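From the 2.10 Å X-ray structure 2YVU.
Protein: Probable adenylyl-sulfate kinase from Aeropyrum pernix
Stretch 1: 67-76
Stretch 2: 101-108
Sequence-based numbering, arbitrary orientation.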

# COMPACT_ATOMS: atom_id res chain seq x y z
N ARG A 67 -4.73 0.27 15.58
CA ARG A 67 -5.14 1.34 14.67
C ARG A 67 -3.92 2.12 14.17
O ARG A 67 -3.87 2.50 13.00
CB ARG A 67 -6.11 2.29 15.38
CG ARG A 67 -7.46 1.69 15.67
CD ARG A 67 -8.36 2.67 16.41
NE ARG A 67 -9.66 2.08 16.74
CZ ARG A 67 -10.65 1.88 15.86
NH1 ARG A 67 -10.50 2.22 14.59
NH2 ARG A 67 -11.79 1.33 16.26
N LEU A 68 -2.97 2.36 15.06
CA LEU A 68 -1.75 3.08 14.71
C LEU A 68 -0.96 2.31 13.66
O LEU A 68 -0.52 2.89 12.66
CB LEU A 68 -0.85 3.27 15.94
CG LEU A 68 -0.81 4.63 16.63
CD1 LEU A 68 0.24 4.59 17.75
CD2 LEU A 68 -0.45 5.72 15.62
N ARG A 69 -0.75 1.02 13.89
CA ARG A 69 -0.01 0.20 12.93
C ARG A 69 -0.63 0.38 11.56
O ARG A 69 0.05 0.47 10.54
CB ARG A 69 -0.08 -1.28 13.30
CG ARG A 69 1.13 -1.81 14.01
CD ARG A 69 1.09 -3.34 14.10
NE ARG A 69 2.35 -3.87 14.60
CZ ARG A 69 2.84 -3.63 15.81
NH1 ARG A 69 2.18 -2.86 16.66
NH2 ARG A 69 4.01 -4.15 16.17
N HIS A 70 -1.96 0.41 11.56
CA HIS A 70 -2.76 0.54 10.35
C HIS A 70 -2.54 1.88 9.67
O HIS A 70 -2.28 1.93 8.47
CB HIS A 70 -4.22 0.32 10.76
CG HIS A 70 -5.22 0.90 9.83
ND1 HIS A 70 -5.43 0.40 8.56
CD2 HIS A 70 -6.15 1.87 10.01
CE1 HIS A 70 -6.45 1.04 8.00
NE2 HIS A 70 -6.90 1.93 8.87
N LEU A 71 -2.63 2.95 10.44
CA LEU A 71 -2.45 4.29 9.92
C LEU A 71 -1.04 4.53 9.38
O LEU A 71 -0.86 5.20 8.36
CB LEU A 71 -2.80 5.32 11.00
CG LEU A 71 -4.29 5.31 11.38
CD1 LEU A 71 -4.55 6.27 12.55
CD2 LEU A 71 -5.15 5.72 10.17
N LYS A 72 -0.04 3.99 10.07
CA LYS A 72 1.33 4.14 9.60
C LYS A 72 1.44 3.41 8.26
O LYS A 72 2.12 3.84 7.34
CB LYS A 72 2.29 3.52 10.61
CG LYS A 72 3.72 3.43 10.10
CD LYS A 72 4.65 2.85 11.16
CE LYS A 72 6.11 2.94 10.71
NZ LYS A 72 7.04 2.36 11.74
N ARG A 73 0.76 2.28 8.17
CA ARG A 73 0.77 1.49 6.96
C ARG A 73 0.13 2.27 5.82
O ARG A 73 0.65 2.29 4.71
CB ARG A 73 0.02 0.20 7.20
CG ARG A 73 -0.08 -0.65 5.99
CD ARG A 73 -0.25 -2.07 6.44
NE ARG A 73 -1.52 -2.22 7.08
CZ ARG A 73 -1.71 -2.90 8.20
NH1 ARG A 73 -0.70 -3.50 8.83
NH2 ARG A 73 -2.93 -2.98 8.69
N ILE A 74 -1.00 2.91 6.10
CA ILE A 74 -1.67 3.71 5.09
C ILE A 74 -0.78 4.85 4.63
O ILE A 74 -0.71 5.16 3.45
CB ILE A 74 -3.00 4.30 5.62
CG1 ILE A 74 -4.01 3.17 5.85
CG2 ILE A 74 -3.55 5.32 4.62
CD1 ILE A 74 -4.22 2.27 4.63
N ALA A 75 -0.09 5.48 5.59
CA ALA A 75 0.81 6.59 5.30
C ALA A 75 1.91 6.15 4.31
O ALA A 75 2.33 6.89 3.43
CB ALA A 75 1.44 7.07 6.60
N TRP A 76 2.39 4.94 4.46
CA TRP A 76 3.43 4.50 3.55
C TRP A 76 2.93 4.22 2.16
O TRP A 76 3.60 4.57 1.18
CB TRP A 76 4.13 3.29 4.13
CG TRP A 76 5.28 3.73 4.98
CD1 TRP A 76 5.30 3.86 6.33
CD2 TRP A 76 6.55 4.16 4.50
NE1 TRP A 76 6.53 4.34 6.73
CE2 TRP A 76 7.31 4.53 5.63
CE3 TRP A 76 7.13 4.27 3.22
CZ2 TRP A 76 8.63 5.00 5.52
CZ3 TRP A 76 8.44 4.73 3.12
CH2 TRP A 76 9.18 5.09 4.26
N ASN A 101 -0.51 13.19 13.14
CA ASN A 101 0.78 13.88 13.00
C ASN A 101 1.84 12.90 12.52
O ASN A 101 2.72 13.24 11.73
CB ASN A 101 1.20 14.52 14.33
CG ASN A 101 0.28 15.66 14.74
OD1 ASN A 101 0.42 16.22 15.82
ND2 ASN A 101 -0.68 16.01 13.86
N MET A 102 1.75 11.67 13.00
CA MET A 102 2.66 10.60 12.60
C MET A 102 2.44 10.28 11.10
O MET A 102 3.39 10.04 10.36
CB MET A 102 2.38 9.37 13.48
CG MET A 102 3.16 8.14 13.12
SD MET A 102 2.34 7.19 11.83
CE MET A 102 1.06 6.32 12.77
N VAL A 103 1.19 10.30 10.66
CA VAL A 103 0.90 10.04 9.24
C VAL A 103 1.50 11.19 8.41
O VAL A 103 2.21 10.95 7.44
CB VAL A 103 -0.61 9.97 8.98
CG1 VAL A 103 -0.87 9.95 7.48
CG2 VAL A 103 -1.18 8.71 9.63
N ARG A 104 1.23 12.43 8.82
CA ARG A 104 1.77 13.61 8.14
C ARG A 104 3.28 13.54 7.98
O ARG A 104 3.80 13.83 6.90
CB ARG A 104 1.44 14.89 8.93
CG ARG A 104 2.15 16.15 8.38
CD ARG A 104 1.85 17.43 9.23
NE ARG A 104 0.45 17.87 9.16
CZ ARG A 104 -0.10 18.53 8.14
NH1 ARG A 104 0.62 18.84 7.06
NH2 ARG A 104 -1.37 18.92 8.20
N ARG A 105 3.96 13.18 9.07
CA ARG A 105 5.42 13.08 9.08
C ARG A 105 5.96 12.15 8.00
O ARG A 105 6.91 12.47 7.29
CB ARG A 105 5.94 12.56 10.44
CG ARG A 105 5.86 13.56 11.58
CD ARG A 105 6.87 13.21 12.70
NE ARG A 105 6.68 11.87 13.28
CZ ARG A 105 5.76 11.55 14.18
NH1 ARG A 105 4.92 12.48 14.64
NH2 ARG A 105 5.68 10.31 14.64
N ILE A 106 5.36 10.97 7.92
CA ILE A 106 5.78 9.99 6.94
C ILE A 106 5.64 10.55 5.55
O ILE A 106 6.56 10.43 4.73
CB ILE A 106 4.97 8.70 7.10
CG1 ILE A 106 5.43 8.00 8.39
CG2 ILE A 106 5.12 7.82 5.86
CD1 ILE A 106 4.54 6.87 8.88
N VAL A 107 4.52 11.21 5.27
CA VAL A 107 4.30 11.78 3.93
C VAL A 107 5.25 12.96 3.62
O VAL A 107 5.87 13.03 2.54
CB VAL A 107 2.81 12.23 3.76
CG1 VAL A 107 2.60 12.92 2.42
CG2 VAL A 107 1.88 10.97 3.87
N GLU A 108 5.38 13.88 4.58
CA GLU A 108 6.21 15.07 4.40
C GLU A 108 7.68 14.75 4.25
O GLU A 108 8.40 15.47 3.58
CB GLU A 108 5.99 16.05 5.56
CG GLU A 108 4.55 16.53 5.63
CD GLU A 108 4.35 17.73 6.52
OE1 GLU A 108 5.05 17.85 7.54
OE2 GLU A 108 3.46 18.54 6.21

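What kind of contact joins these two helical segments? It is an apolar one: no hydrogen bond or salt bridge crosses between them. The helices run in nearly the same direction, their axes 24° apart and 8.8 Å from each other at closest approach, and together they bury 381 Å². Within each helix, backbone bonds such as Lys72 N to Leu68 O at 2.9 Å run along the chain; the contact itself is chiefly packing of methyls, methylenes and one indole face. Along stretch 1, Arg67, Arg69, His70 and Arg73 stay clear of the partner helix, and several of their polar atoms are hydrogen-bonded elsewhere in the structure.

How does the contact begin at Leu68? Its CA-to-CB bond points sideways, but the end of the side chain comes nearer, bringing CD2 to 3.3 Å from CE of Met102, a very tight approach for two methyl groups. Met102 points toward stretch 1, and its t, m, m conformation carries CE into the space beside Leu68, Leu71 and Lys72. A long, unbranched thioether suits this place, because it can reach across to the neighboring helix and end in a compact apolar methyl.

What do Leu71 and Lys72 add on the next turn? Buried Leu71 offers its flank rather than its tip: its CB lies 4.0 Å from CG2 of Val103 and 4.4 Å from CE of Met102, while its carbonyl O is 3.7 Å from CG2 of Val103. That oxygen already accepts a hydrogen bond from Ala75 N, so the valine methyl beside it costs no backbone bond. Lys72 divides its character along its length. Its CB is 3.7 Å from CE of Met102 and its CG is 3.7 Å from CD1 of Ile106, yet the extended all-t chain then leads away, and NZ is hydrogen-bonded elsewhere in the structure. Lysine fits such a position because its methylenes can pack while its charge remains outside the apolar contact.

What happens at Ala75, where the CA atoms come nearest? Its CA is 5.2 Å from CA of Val103, and a side chain of one methyl occupies little of the space between the helices. That methyl points toward stretch 2 and touches two branched residues, with CB 3.8 Å from CG1 of Val103 and also 3.8 Å from CG2 of Ile106. Of the stretch 1 residues, Ala75 has the largest area covered by the other helix, 67 Å². Its carbonyl O also lies 4.1 Å from CG2 of Val107.

How does Trp76 complete the contact? Its CA-to-CB bond runs sideways, but the indole comes nearer and lays one face over CG2 of Ile106. CG2 of Ile106 sits 3.9 Å from the centroid of the Trp76 five-membered ring and 9° off its normal, a well-centered CH-pi contact. Ile106, pointing toward stretch 1, suits the junction because its branched chain brings CD1 near Lys72, Ala75 and Trp76, and CG2 against Ala75 and the Trp76 ring face.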